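DUF2235 domain-containing protein (Pseudomonas aeruginosa, PDB 4O5P) probably hydrolyses phospholipids of target-cell membranes as an effector delivered by the type VI secretion system. Local coordinates at residues Ala240-Ala245 with Met299-Asp304; Tyr114-Val119 with Ile146-Val151. All blocks are in the same frame, centred on the assembly; numbering follows the deposited sequence.

Contact 1. Residues Ala240-Ala245 with Met299-Asp304; sequences AAEARA and MDWADD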
loop_
_atom_site.group_PDB
_atom_site.type_symbol
_atom_site.label_atom_id
_atom_site.label_comp_id
_atom_site.label_asym_id
_atom_site.label_seq_id
_atom_site.Cartn_x
_atom_site.Cartn_y
_atom_site.Cartn_z
ATOM N N ALA A 240 -1.699 -3.039 2.768
ATOM C CA ALA A 240 -1.734 -4.438 2.346
ATOM C C ALA A 240 -0.335 -5.047 2.463
ATOM O O ALA A 240 -0.170 -6.192 2.904
ATOM C CB ALA A 240 -2.266 -4.558 0.914
ATOM N N ALA A 241 0.679 -4.279 2.071
ATOM C CA ALA A 241 2.063 -4.702 2.304
ATOM C C ALA A 241 2.304 -4.969 3.788
ATOM O O ALA A 241 2.916 -5.990 4.162
ATOM C CB ALA A 241 3.044 -3.659 1.787
ATOM N N GLU A 242 1.833 -4.041 4.628
ATOM C CA GLU A 242 1.952 -4.176 6.069
ATOM C C GLU A 242 1.223 -5.409 6.568
ATOM O O GLU A 242 1.714 -6.088 7.450
ATOM C CB GLU A 242 1.406 -2.947 6.785
ATOM C CG GLU A 242 2.289 -1.696 6.692
ATOM C CD GLU A 242 1.448 -0.454 6.785
ATOM O OE1 GLU A 242 0.439 -0.498 7.519
ATOM O OE2 GLU A 242 1.762 0.553 6.115
ATOM N N ALA A 243 0.047 -5.693 6.022
ATOM C CA ALA A 243 -0.697 -6.888 6.449
ATOM C C ALA A 243 0.079 -8.154 6.131
ATOM O O ALA A 243 0.104 -9.107 6.923
ATOM C CB ALA A 243 -2.048 -6.936 5.812
ATOM N N ARG A 244 0.705 -8.176 4.970
ATOM C CA ARG A 244 1.449 -9.364 4.557
ATOM C C ARG A 244 2.691 -9.584 5.413
ATOM O O ARG A 244 2.963 -10.708 5.878
ATOM C CB ARG A 244 1.764 -9.270 3.059
ATOM C CG ARG A 244 0.467 -9.307 2.247
ATOM C CD ARG A 244 0.629 -8.878 0.782
ATOM N NE ARG A 244 1.384 -9.829 -0.035
ATOM C CZ ARG A 244 1.369 -9.818 -1.362
ATOM N NH1 ARG A 244 0.611 -8.934 -1.991
ATOM N NH2 ARG A 244 2.095 -10.686 -2.061
ATOM N N ALA A 245 3.429 -8.502 5.657
ATOM C CA ALA A 245 4.560 -8.591 6.574
ATOM C C ALA A 245 4.087 -8.989 7.976
ATOM O O ALA A 245 4.694 -9.835 8.618
ATOM C CB ALA A 245 5.336 -7.270 6.601
HETATM N N MSE A 299 10.254 -1.274 0.377
HETATM C CA MSE A 299 10.695 -0.886 1.716
HETATM C C MSE A 299 11.448 -2.075 2.321
HETATM O O MSE A 299 11.136 -3.244 2.018
HETATM C CB MSE A 299 9.490 -0.506 2.588
HETATM C CG MSE A 299 8.910 0.851 2.235
HETATM SE SE MSE A 299 7.152 1.202 3.047
HETATM C CE MSE A 299 7.002 3.072 2.538
ATOM N N ASP A 300 12.429 -1.787 3.171
ATOM C CA ASP A 300 13.308 -2.841 3.679
ATOM C C ASP A 300 12.549 -3.988 4.375
ATOM O O ASP A 300 12.882 -5.169 4.183
ATOM C CB ASP A 300 14.444 -2.268 4.554
ATOM C CG ASP A 300 13.943 -1.390 5.694
ATOM O OD1 ASP A 300 12.741 -1.441 6.040
ATOM O OD2 ASP A 300 14.763 -0.639 6.268
ATOM N N TRP A 301 11.506 -3.659 5.136
ATOM C CA TRP A 301 10.805 -4.710 5.882
ATOM C C TRP A 301 10.014 -5.647 4.971
ATOM O O TRP A 301 9.642 -6.762 5.375
ATOM C CB TRP A 301 9.904 -4.109 6.959
ATOM C CG TRP A 301 8.985 -3.038 6.469
ATOM C CD1 TRP A 301 9.169 -1.695 6.593
ATOM C CD2 TRP A 301 7.740 -3.213 5.785
ATOM N NE1 TRP A 301 8.116 -1.021 6.030
ATOM C CE2 TRP A 301 7.219 -1.934 5.532
ATOM C CE3 TRP A 301 7.009 -4.334 5.364
ATOM C CZ2 TRP A 301 6.012 -1.732 4.859
ATOM C CZ3 TRP A 301 5.812 -4.136 4.704
ATOM C CH2 TRP A 301 5.319 -2.845 4.462
ATOM N N ALA A 302 9.771 -5.181 3.744
ATOM C CA ALA A 302 8.932 -5.880 2.774
ATOM C C ALA A 302 9.680 -6.933 1.964
ATOM O O ALA A 302 9.046 -7.832 1.389
ATOM C CB ALA A 302 8.268 -4.881 1.819
ATOM N N ASP A 303 11.009 -6.807 1.896
ATOM C CA ASP A 303 11.845 -7.797 1.212
ATOM C C ASP A 303 11.596 -9.166 1.812
ATOM O O ASP A 303 11.645 -9.327 3.038
ATOM C CB ASP A 303 13.315 -7.433 1.348
ATOM C CG ASP A 303 13.667 -6.181 0.591
ATOM O OD1 ASP A 303 13.332 -6.098 -0.606
ATOM O OD2 ASP A 303 14.272 -5.271 1.186
ATOM N N ASP A 304 11.300 -10.135 0.952
ATOM C CA ASP A 304 11.026 -11.518 1.370
ATOM C C ASP A 304 9.888 -11.689 2.380
ATOM O O ASP A 304 9.731 -12.755 2.968
ATOM C CB ASP A 304 12.299 -12.196 1.874
ATOM C CG ASP A 304 13.385 -12.254 0.811
ATOM O OD1 ASP A 304 13.076 -12.033 -0.387
ATOM O OD2 ASP A 304 14.549 -12.530 1.172
#
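Helix 238-254, which follows the probable nucleophile elbow of an alpha/beta-hydrolase fold (the GxSxG pattern around Ser237), receives the indole of Trp301 on one flank. Trp301 lies in the short turn that leaves strand 294-299, and it reaches the helix with the far rim of its six-membered ring. Two alanines one helical turn apart form the landing site. Ala241 CB stands 3.6 Å from Trp301 CH2, and Ala245 CB lies equally close to Trp301 CE3, 3.6 Å away, approaching the ring obliquely. Alanine suits both places because a single methyl lets the broad ring come near the backbone: Ala241 O sits near the ring plane at its edge, 3.5 Å from Trp301 CZ3. That oxygen also accepts the helical bond from Ala245 N. Next to the alanines, Glu242 contributes its aliphatic part, CG lying 3.9 Å from Trp301 CH2, while its carboxylate is tilted 66° from the ring plane. The indole is directed here by a chi1 of 51°, which sets CG between the backbone N and the carbonyl carbon of Trp301. From its own segment, Met299 CB and Ala302 CB lie above one face of the ring, both displaced toward its rim, and its NE1 makes a weak hydrogen bond to Ala139 O. No hydrogen bond joins the two segments; the buried grip comes from dispersion between methyl, methylene and aromatic carbon, with a probable weak electrostatic attraction between the positive ring rim and the carbonyl oxygen of Ala241.

Contact 2. Residues Tyr114-Val119 with Ile146-Val151; sequences YYCPGV and INWGLV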
loop_
_atom_site.group_PDB
_atom_site.type_symbol
_atom_site.label_atom_id
_atom_site.label_comp_id
_atom_site.label_asym_id
_atom_site.label_seq_id
_atom_site.Cartn_x
_atom_site.Cartn_y
_atom_site.Cartn_z
ATOM N N TYR A 114 -9.490 -3.113 15.471
ATOM C CA TYR A 114 -8.419 -2.137 15.531
ATOM C C TYR A 114 -8.203 -1.530 14.154
ATOM O O TYR A 114 -8.270 -2.237 13.137
ATOM C CB TYR A 114 -7.127 -2.801 16.007
ATOM C CG TYR A 114 -7.215 -3.398 17.396
ATOM C CD1 TYR A 114 -7.028 -2.611 18.522
ATOM C CD2 TYR A 114 -7.471 -4.754 17.577
ATOM C CE1 TYR A 114 -7.091 -3.154 19.804
ATOM C CE2 TYR A 114 -7.547 -5.307 18.843
ATOM C CZ TYR A 114 -7.356 -4.499 19.953
ATOM O OH TYR A 114 -7.421 -5.046 21.213
ATOM N N TYR A 115 -7.953 -0.226 14.119
ATOM C CA TYR A 115 -7.711 0.472 12.859
ATOM C C TYR A 115 -6.342 1.106 12.875
ATOM O O TYR A 115 -5.975 1.773 13.836
ATOM C CB TYR A 115 -8.761 1.571 12.624
ATOM C CG TYR A 115 -8.398 2.489 11.472
ATOM C CD1 TYR A 115 -8.630 2.110 10.150
ATOM C CD2 TYR A 115 -7.791 3.721 11.704
ATOM C CE1 TYR A 115 -8.282 2.941 9.090
ATOM C CE2 TYR A 115 -7.436 4.553 10.658
ATOM C CZ TYR A 115 -7.678 4.159 9.360
ATOM O OH TYR A 115 -7.342 4.995 8.323
ATOM N N CYS A 116 -5.586 0.917 11.804
ATOM C CA CYS A 116 -4.292 1.565 11.685
ATOM C C CYS A 116 -4.283 2.538 10.488
ATOM O O CYS A 116 -4.471 2.113 9.345
ATOM C CB CYS A 116 -3.212 0.495 11.535
ATOM S SG CYS A 116 -1.546 1.134 11.376
ATOM N N PRO A 117 -4.061 3.844 10.748
ATOM C CA PRO A 117 -3.969 4.837 9.666
ATOM C C PRO A 117 -2.861 4.542 8.676
ATOM O O PRO A 117 -1.864 3.896 9.006
ATOM C CB PRO A 117 -3.648 6.151 10.398
ATOM C CG PRO A 117 -3.282 5.768 11.805
ATOM C CD PRO A 117 -3.934 4.460 12.086
ATOM N N GLY A 118 -3.024 5.051 7.462
ATOM C CA GLY A 118 -2.029 4.844 6.428
ATOM C C GLY A 118 -0.730 5.612 6.628
ATOM O O GLY A 118 -0.686 6.645 7.309
ATOM N N VAL A 119 0.335 5.103 6.017
ATOM C CA VAL A 119 1.622 5.782 6.040
ATOM C C VAL A 119 1.466 7.147 5.401
ATOM O O VAL A 119 0.660 7.321 4.478
ATOM C CB VAL A 119 2.702 4.997 5.287
ATOM C CG1 VAL A 119 3.110 3.770 6.074
ATOM C CG2 VAL A 119 2.212 4.625 3.878
ATOM N N ILE A 146 3.113 -2.158 11.392
ATOM C CA ILE A 146 3.085 -3.614 11.578
ATOM C C ILE A 146 3.269 -3.972 13.061
ATOM O O ILE A 146 2.508 -4.760 13.627
ATOM C CB ILE A 146 4.188 -4.298 10.728
ATOM C CG1 ILE A 146 3.936 -4.035 9.239
ATOM C CG2 ILE A 146 4.191 -5.799 10.949
ATOM C CD1 ILE A 146 5.180 -4.159 8.399
ATOM N N ASN A 147 4.256 -3.363 13.701
ATOM C CA ASN A 147 4.525 -3.686 15.101
ATOM C C ASN A 147 3.427 -3.238 16.068
ATOM O O ASN A 147 3.120 -3.941 17.043
ATOM C CB ASN A 147 5.924 -3.196 15.513
ATOM C CG ASN A 147 7.033 -4.051 14.899
ATOM O OD1 ASN A 147 6.847 -5.244 14.696
ATOM N ND2 ASN A 147 8.179 -3.437 14.579
ATOM N N TRP A 148 2.838 -2.076 15.792
ATOM C CA TRP A 148 1.640 -1.617 16.488
ATOM C C TRP A 148 0.568 -2.692 16.370
ATOM O O TRP A 148 -0.072 -3.058 17.357
ATOM C CB TRP A 148 1.112 -0.335 15.827
ATOM C CG TRP A 148 -0.090 0.256 16.520
ATOM C CD1 TRP A 148 -0.076 1.085 17.609
ATOM C CD2 TRP A 148 -1.469 0.076 16.170
ATOM N NE1 TRP A 148 -1.362 1.429 17.957
ATOM C CE2 TRP A 148 -2.237 0.820 17.089
ATOM C CE3 TRP A 148 -2.135 -0.657 15.179
ATOM C CZ2 TRP A 148 -3.631 0.853 17.048
ATOM C CZ3 TRP A 148 -3.518 -0.618 15.138
ATOM C CH2 TRP A 148 -4.252 0.129 16.066
ATOM N N GLY A 149 0.395 -3.197 15.151
ATOM C CA GLY A 149 -0.564 -4.261 14.882
ATOM C C GLY A 149 -0.326 -5.461 15.770
ATOM O O GLY A 149 -1.254 -5.934 16.439
ATOM N N LEU A 150 0.920 -5.943 15.800
ATOM C CA LEU A 150 1.279 -7.033 16.708
ATOM C C LEU A 150 0.913 -6.728 18.173
ATOM O O LEU A 150 0.300 -7.562 18.843
ATOM C CB LEU A 150 2.759 -7.406 16.554
ATOM C CG LEU A 150 3.094 -8.080 15.219
ATOM C CD1 LEU A 150 4.596 -8.165 14.985
ATOM C CD2 LEU A 150 2.459 -9.475 15.164
ATOM N N VAL A 151 1.243 -5.523 18.640
ATOM C CA VAL A 151 0.918 -5.107 20.007
ATOM C C VAL A 151 -0.580 -5.174 20.299
ATOM O O VAL A 151 -0.983 -5.578 21.397
ATOM C CB VAL A 151 1.458 -3.688 20.315
ATOM C CG1 VAL A 151 1.022 -3.218 21.706
ATOM C CG2 VAL A 151 2.973 -3.669 20.192
#
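With chi1 at -177°, the indole of Trp148 is swung anti to its own backbone N and carried from helix 146-151 across to strand 114-116. Cys116 has the same kind of rotamer, which places SG beside its carbonyl carbon and turns it obliquely towards the indole. The sulfur lies 5.0 Å from the centroid of the six-membered ring of Trp148, inclined 42° from the ring normal, a Cys sulfur-aromatic contact. The nearer touch is made by the methylene: Cys116 CB is 3.8 Å from Trp148 CZ3. A small, polarisable side chain fits here, since it lets the ring settle close to the strand. The ring's outer corner meets the main chain itself, Tyr115 O lying 3.3 Å from Trp148 CH2 in an oblique approach. Tyr114 adds its CB, 4.1 Å from Trp148 CH2, before its phenol runs on to a hydrogen bond with Asp155 on the same helix.

This is helix-on-sheet packing, consistent with the alpha/beta-hydrolase fold expected of the family. Strand 111-116 pairs in parallel with strand 62-71, and helix 139-162 lies over it; the axes of strand 114-116 and helix 146-151 run nearly antiparallel, at 170°, and approach to 9.6 Å. A tryptophan is long enough to bridge such a gap, and its polar atom is provided for: NE1 donates to Asp125 OD2, while Phe123 meets the ring edge-to-face. Tyr115 has its CB directed away from the helix, and its hydroxyl instead bonds to Asp72 OD2 and Asp78 N.

Overall arrangement
Of the elements joined here, strand 111-116 comes first along the chain from the N terminus, and contact 2 closes a loop of 26 residues when the chain returns along helix 139-162. Contact 1 opens later, at helix 238-254, and closes after 53 intervening residues at the turn following strand 294-299. The two loops therefore stand in series, neither enclosing nor crossing the other. In space they adjoin, with centres about 13 Å apart: Ile146 CD1 packs 3.5 Å from Trp301 CE3, and Glu242 OE2 approaches Val119 CG1. Helix 139-162 thus packs against both strand 111-116 and helix 238-254, while Trp301 links this layer to the four-stranded antiparallel sheet.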